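Local structure of DNA-(apurinic or apyrimidinic site) endonuclease 2 (Xenopus laevis, 6WCD) at residues 57-68 with 114-122. The protein cleaves DNA as a 3'-5' exonuclease and weak AP endonuclease in base excision repair, using magnesium or manganese ions. Residues are numbered along the deposited sequence; the frame is centred on the assembly and turned at random.
Sequences SFSRVRSGYSGV and DQEGRAVLT
Two hydrogen bonds, Ser66 OG to Glu116 O and Arg60 N to Gln115 O, join two loops at the active-site end of the DNase I-like alpha/beta sandwich in the catalytic domain: the hairpin loop between strands 53-57 and 68-72 of one sheet, and the turn leading from helix 107-114 into strand 119-127 of the other. The Ser66 side chain lies about 6 Å from that of Glu34, a magnesium ligand. Ser66 OG donates to Glu116 O over 2.7 Å, almost in line with the C=O, and Arg60 N reaches Gln115 O at 2.9 Å. The next residue, Gly117, lies against Ser57 to Ser59, where a CB would collide with Ser59 N; water 2 links its amide to Phe58 O. Arg118, its chain stretched out, holds Glu116 OE1 in a salt bridge, NE (2.9 Å) and NH1 both donating to it. Ser66 OG sits over one guanidinium face, while Tyr65 OH comes to its edge, ring and guanidinium planes 81° apart. Arg118 NH2 also hydrogen-bonds to Tyr142 O, of a probable active-site residue, and Arg153 shares Glu116 OE1. A leucine in place of Arg118 would probably leave Tyr142 O and Glu116 OE1 without this donor and Ser66 OG and Tyr65 OH without the guanidinium beside them. Toward the strands, Val68 CG2 packs on Val120 CG1 at 3.7 Å. At the outer end Val61, with CG1 anti to its carbonyl carbon (chi1 -60°), sets that methyl 3.4 Å from Gln115 CD.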
loop_
_atom_site.group_PDB
_atom_site.type_symbol
_atom_site.label_atom_id
_atom_site.label_comp_id
_atom_site.label_asym_id
_atom_site.label_seq_id
_atom_site.Cartn_x
_atom_site.Cartn_y
_atom_site.Cartn_z
ATOM N N SER A 57 -6.281 -7.956 3.505
ATOM C CA SER A 57 -7.662 -7.509 3.412
ATOM C C SER A 57 -8.244 -8.163 2.182
ATOM O O SER A 57 -7.714 -8.034 1.092
ATOM C CB SER A 57 -7.756 -5.992 3.328
ATOM O OG SER A 57 -9.158 -5.604 3.309
ATOM N N PHE A 58 -9.305 -8.911 2.389
ATOM C CA PHE A 58 -9.996 -9.637 1.340
ATOM C C PHE A 58 -11.240 -8.895 0.880
ATOM O O PHE A 58 -12.045 -8.454 1.711
ATOM C CB PHE A 58 -10.433 -10.987 1.880
ATOM C CG PHE A 58 -9.347 -11.822 2.437
ATOM C CD1 PHE A 58 -8.478 -12.498 1.626
ATOM C CD2 PHE A 58 -9.245 -12.015 3.811
ATOM C CE1 PHE A 58 -7.499 -13.323 2.115
ATOM C CE2 PHE A 58 -8.244 -12.816 4.358
ATOM C CZ PHE A 58 -7.388 -13.509 3.510
ATOM N N SER A 59 -11.433 -8.823 -0.425
ATOM C CA SER A 59 -12.658 -8.243 -0.936
ATOM C C SER A 59 -13.849 -9.068 -0.484
ATOM O O SER A 59 -13.818 -10.300 -0.493
ATOM C CB SER A 59 -12.633 -8.215 -2.425
ATOM O OG SER A 59 -13.905 -7.908 -2.951
ATOM N N ARG A 60 -14.952 -8.400 -0.176
ATOM C CA ARG A 60 -16.143 -9.098 0.210
ATOM C C ARG A 60 -17.197 -8.997 -0.880
ATOM O O ARG A 60 -18.294 -9.496 -0.689
ATOM C CB ARG A 60 -16.702 -8.458 1.480
ATOM C CG ARG A 60 -15.875 -8.749 2.716
ATOM C CD ARG A 60 -15.872 -7.591 3.683
ATOM N NE ARG A 60 -15.336 -7.971 4.989
ATOM C CZ ARG A 60 -14.044 -8.143 5.262
ATOM N NH1 ARG A 60 -13.122 -7.977 4.320
ATOM N NH2 ARG A 60 -13.675 -8.477 6.490
ATOM N N VAL A 61 -16.876 -8.424 -2.041
ATOM C CA VAL A 61 -17.927 -8.173 -3.042
ATOM C C VAL A 61 -17.839 -8.987 -4.318
ATOM O O VAL A 61 -18.753 -8.893 -5.159
ATOM C CB VAL A 61 -17.995 -6.681 -3.432
ATOM C CG1 VAL A 61 -18.292 -5.816 -2.202
ATOM C CG2 VAL A 61 -16.763 -6.261 -4.144
ATOM N N ARG A 62 -16.727 -9.674 -4.555
ATOM C CA ARG A 62 -16.511 -10.394 -5.793
ATOM C C ARG A 62 -15.326 -11.324 -5.572
ATOM O O ARG A 62 -14.323 -10.909 -5.010
ATOM C CB ARG A 62 -16.118 -9.417 -6.913
ATOM C CG ARG A 62 -15.974 -10.009 -8.301
ATOM C CD ARG A 62 -15.879 -8.897 -9.346
ATOM N NE ARG A 62 -16.896 -7.876 -9.116
ATOM C CZ ARG A 62 -16.720 -6.570 -9.279
ATOM N NH1 ARG A 62 -15.565 -6.099 -9.712
ATOM N NH2 ARG A 62 -17.718 -5.735 -9.025
ATOM N N SER A 63 -15.425 -12.560 -6.024
ATOM C CA SER A 63 -14.315 -13.521 -5.890
ATOM C C SER A 63 -13.145 -13.176 -6.807
ATOM O O SER A 63 -13.304 -12.767 -7.967
ATOM C CB SER A 63 -14.857 -14.907 -6.197
ATOM O OG SER A 63 -13.871 -15.916 -6.078
ATOM N N GLY A 64 -11.941 -13.330 -6.270
ATOM C CA GLY A 64 -10.752 -13.117 -7.082
ATOM C C GLY A 64 -10.485 -11.702 -7.475
ATOM O O GLY A 64 -9.825 -11.462 -8.489
ATOM N N TYR A 65 -10.988 -10.756 -6.708
ATOM C CA TYR A 65 -10.973 -9.344 -7.038
ATOM C C TYR A 65 -10.224 -8.539 -5.996
ATOM O O TYR A 65 -10.384 -8.785 -4.802
ATOM C CB TYR A 65 -12.425 -8.880 -7.147
ATOM C CG TYR A 65 -12.642 -7.416 -7.347
ATOM C CD1 TYR A 65 -13.155 -6.641 -6.332
ATOM C CD2 TYR A 65 -12.434 -6.820 -8.579
ATOM C CE1 TYR A 65 -13.395 -5.274 -6.506
ATOM C CE2 TYR A 65 -12.669 -5.436 -8.745
ATOM C CZ TYR A 65 -13.148 -4.683 -7.696
ATOM O OH TYR A 65 -13.429 -3.323 -7.913
ATOM N N SER A 66 -9.440 -7.573 -6.470
ATOM C CA SER A 66 -8.796 -6.570 -5.592
ATOM C C SER A 66 -7.948 -7.301 -4.556
ATOM O O SER A 66 -7.328 -8.326 -4.888
ATOM C CB SER A 66 -9.901 -5.687 -5.032
ATOM O OG SER A 66 -9.335 -4.653 -4.298
ATOM N N GLY A 67 -7.898 -6.812 -3.344
ATOM C CA GLY A 67 -7.128 -7.415 -2.289
ATOM C C GLY A 67 -5.775 -6.805 -2.073
ATOM O O GLY A 67 -5.049 -6.466 -3.017
ATOM N N VAL A 68 -5.391 -6.668 -0.812
ATOM C CA VAL A 68 -4.067 -6.177 -0.435
ATOM C C VAL A 68 -3.537 -7.067 0.676
ATOM O O VAL A 68 -4.286 -7.718 1.415
ATOM C CB VAL A 68 -4.058 -4.721 0.046
ATOM C CG1 VAL A 68 -4.433 -3.778 -1.103
ATOM C CG2 VAL A 68 -4.941 -4.509 1.243
ATOM N N ASP A 114 -14.797 0.286 2.422
ATOM C CA ASP A 114 -13.908 -0.667 3.044
ATOM C C ASP A 114 -14.140 -2.129 2.661
ATOM O O ASP A 114 -13.286 -2.968 2.965
ATOM C CB ASP A 114 -13.996 -0.542 4.576
ATOM C CG ASP A 114 -12.935 0.353 5.128
ATOM O OD1 ASP A 114 -12.053 0.829 4.367
ATOM O OD2 ASP A 114 -12.973 0.547 6.370
ATOM N N GLN A 115 -15.174 -2.435 1.878
ATOM C CA GLN A 115 -15.503 -3.831 1.624
ATOM C C GLN A 115 -14.837 -4.417 0.386
ATOM O O GLN A 115 -15.182 -5.539 0.001
ATOM C CB GLN A 115 -17.023 -3.996 1.499
ATOM C CG GLN A 115 -17.589 -3.372 0.275
ATOM C CD GLN A 115 -19.097 -3.531 0.151
ATOM O OE1 GLN A 115 -19.765 -4.090 1.032
ATOM N NE2 GLN A 115 -19.653 -3.007 -0.935
ATOM N N GLU A 116 -13.961 -3.700 -0.290
ATOM C CA GLU A 116 -13.365 -4.201 -1.518
ATOM C C GLU A 116 -11.909 -4.637 -1.345
ATOM O O GLU A 116 -11.207 -4.864 -2.331
ATOM C CB GLU A 116 -13.457 -3.147 -2.631
ATOM C CG GLU A 116 -14.882 -2.840 -3.019
ATOM C CD GLU A 116 -15.042 -1.937 -4.249
ATOM O OE1 GLU A 116 -14.032 -1.541 -4.919
ATOM O OE2 GLU A 116 -16.236 -1.590 -4.539
ATOM N N GLY A 117 -11.468 -4.815 -0.118
ATOM C CA GLY A 117 -10.116 -5.326 0.100
ATOM C C GLY A 117 -9.024 -4.388 -0.359
ATOM O O GLY A 117 -8.047 -4.822 -0.976
ATOM N N ARG A 118 -9.186 -3.097 -0.108
ATOM C CA ARG A 118 -8.268 -2.110 -0.652
ATOM C C ARG A 118 -7.303 -1.478 0.328
ATOM O O ARG A 118 -6.498 -0.633 -0.067
ATOM C CB ARG A 118 -9.089 -0.986 -1.300
ATOM C CG ARG A 118 -9.875 -1.466 -2.513
ATOM C CD ARG A 118 -10.618 -0.317 -3.215
ATOM N NE ARG A 118 -11.293 -0.854 -4.374
ATOM C CZ ARG A 118 -10.715 -1.195 -5.510
ATOM N NH1 ARG A 118 -11.401 -1.779 -6.465
ATOM N NH2 ARG A 118 -9.448 -0.896 -5.711
ATOM N N ALA A 119 -7.354 -1.818 1.597
ATOM C CA ALA A 119 -6.426 -1.240 2.561
ATOM C C ALA A 119 -6.149 -2.192 3.715
ATOM O O ALA A 119 -7.067 -2.843 4.237
ATOM C CB ALA A 119 -6.965 0.059 3.130
ATOM N N VAL A 120 -4.907 -2.264 4.131
ATOM C CA VAL A 120 -4.525 -2.971 5.343
ATOM C C VAL A 120 -3.466 -2.113 6.030
ATOM O O VAL A 120 -2.607 -1.505 5.374
ATOM C CB VAL A 120 -4.083 -4.426 5.061
ATOM C CG1 VAL A 120 -2.848 -4.493 4.290
ATOM C CG2 VAL A 120 -3.976 -5.230 6.374
ATOM N N LEU A 121 -3.599 -2.007 7.327
ATOM C CA LEU A 121 -2.711 -1.200 8.174
ATOM C C LEU A 121 -1.962 -2.096 9.136
ATOM O O LEU A 121 -2.556 -2.960 9.793
ATOM C CB LEU A 121 -3.468 -0.158 8.995
ATOM C CG LEU A 121 -4.008 1.011 8.166
ATOM C CD1 LEU A 121 -5.117 0.628 7.248
ATOM C CD2 LEU A 121 -4.429 2.137 9.119
ATOM N N THR A 122 -0.638 -1.878 9.236
ATOM C CA THR A 122 0.178 -2.586 10.224
ATOM C C THR A 122 0.968 -1.537 10.999
ATOM O O THR A 122 1.369 -0.519 10.433
ATOM C CB THR A 122 1.098 -3.639 9.579
ATOM O OG1 THR A 122 1.916 -3.082 8.564
ATOM C CG2 THR A 122 0.339 -4.830 8.962
HETATM O O HOH W 1 -10.247 -2.976 3.005
HETATM O O HOH W 2 -12.659 -5.661 2.280
HETATM O O HOH W 3 -16.208 -3.000 -7.198
#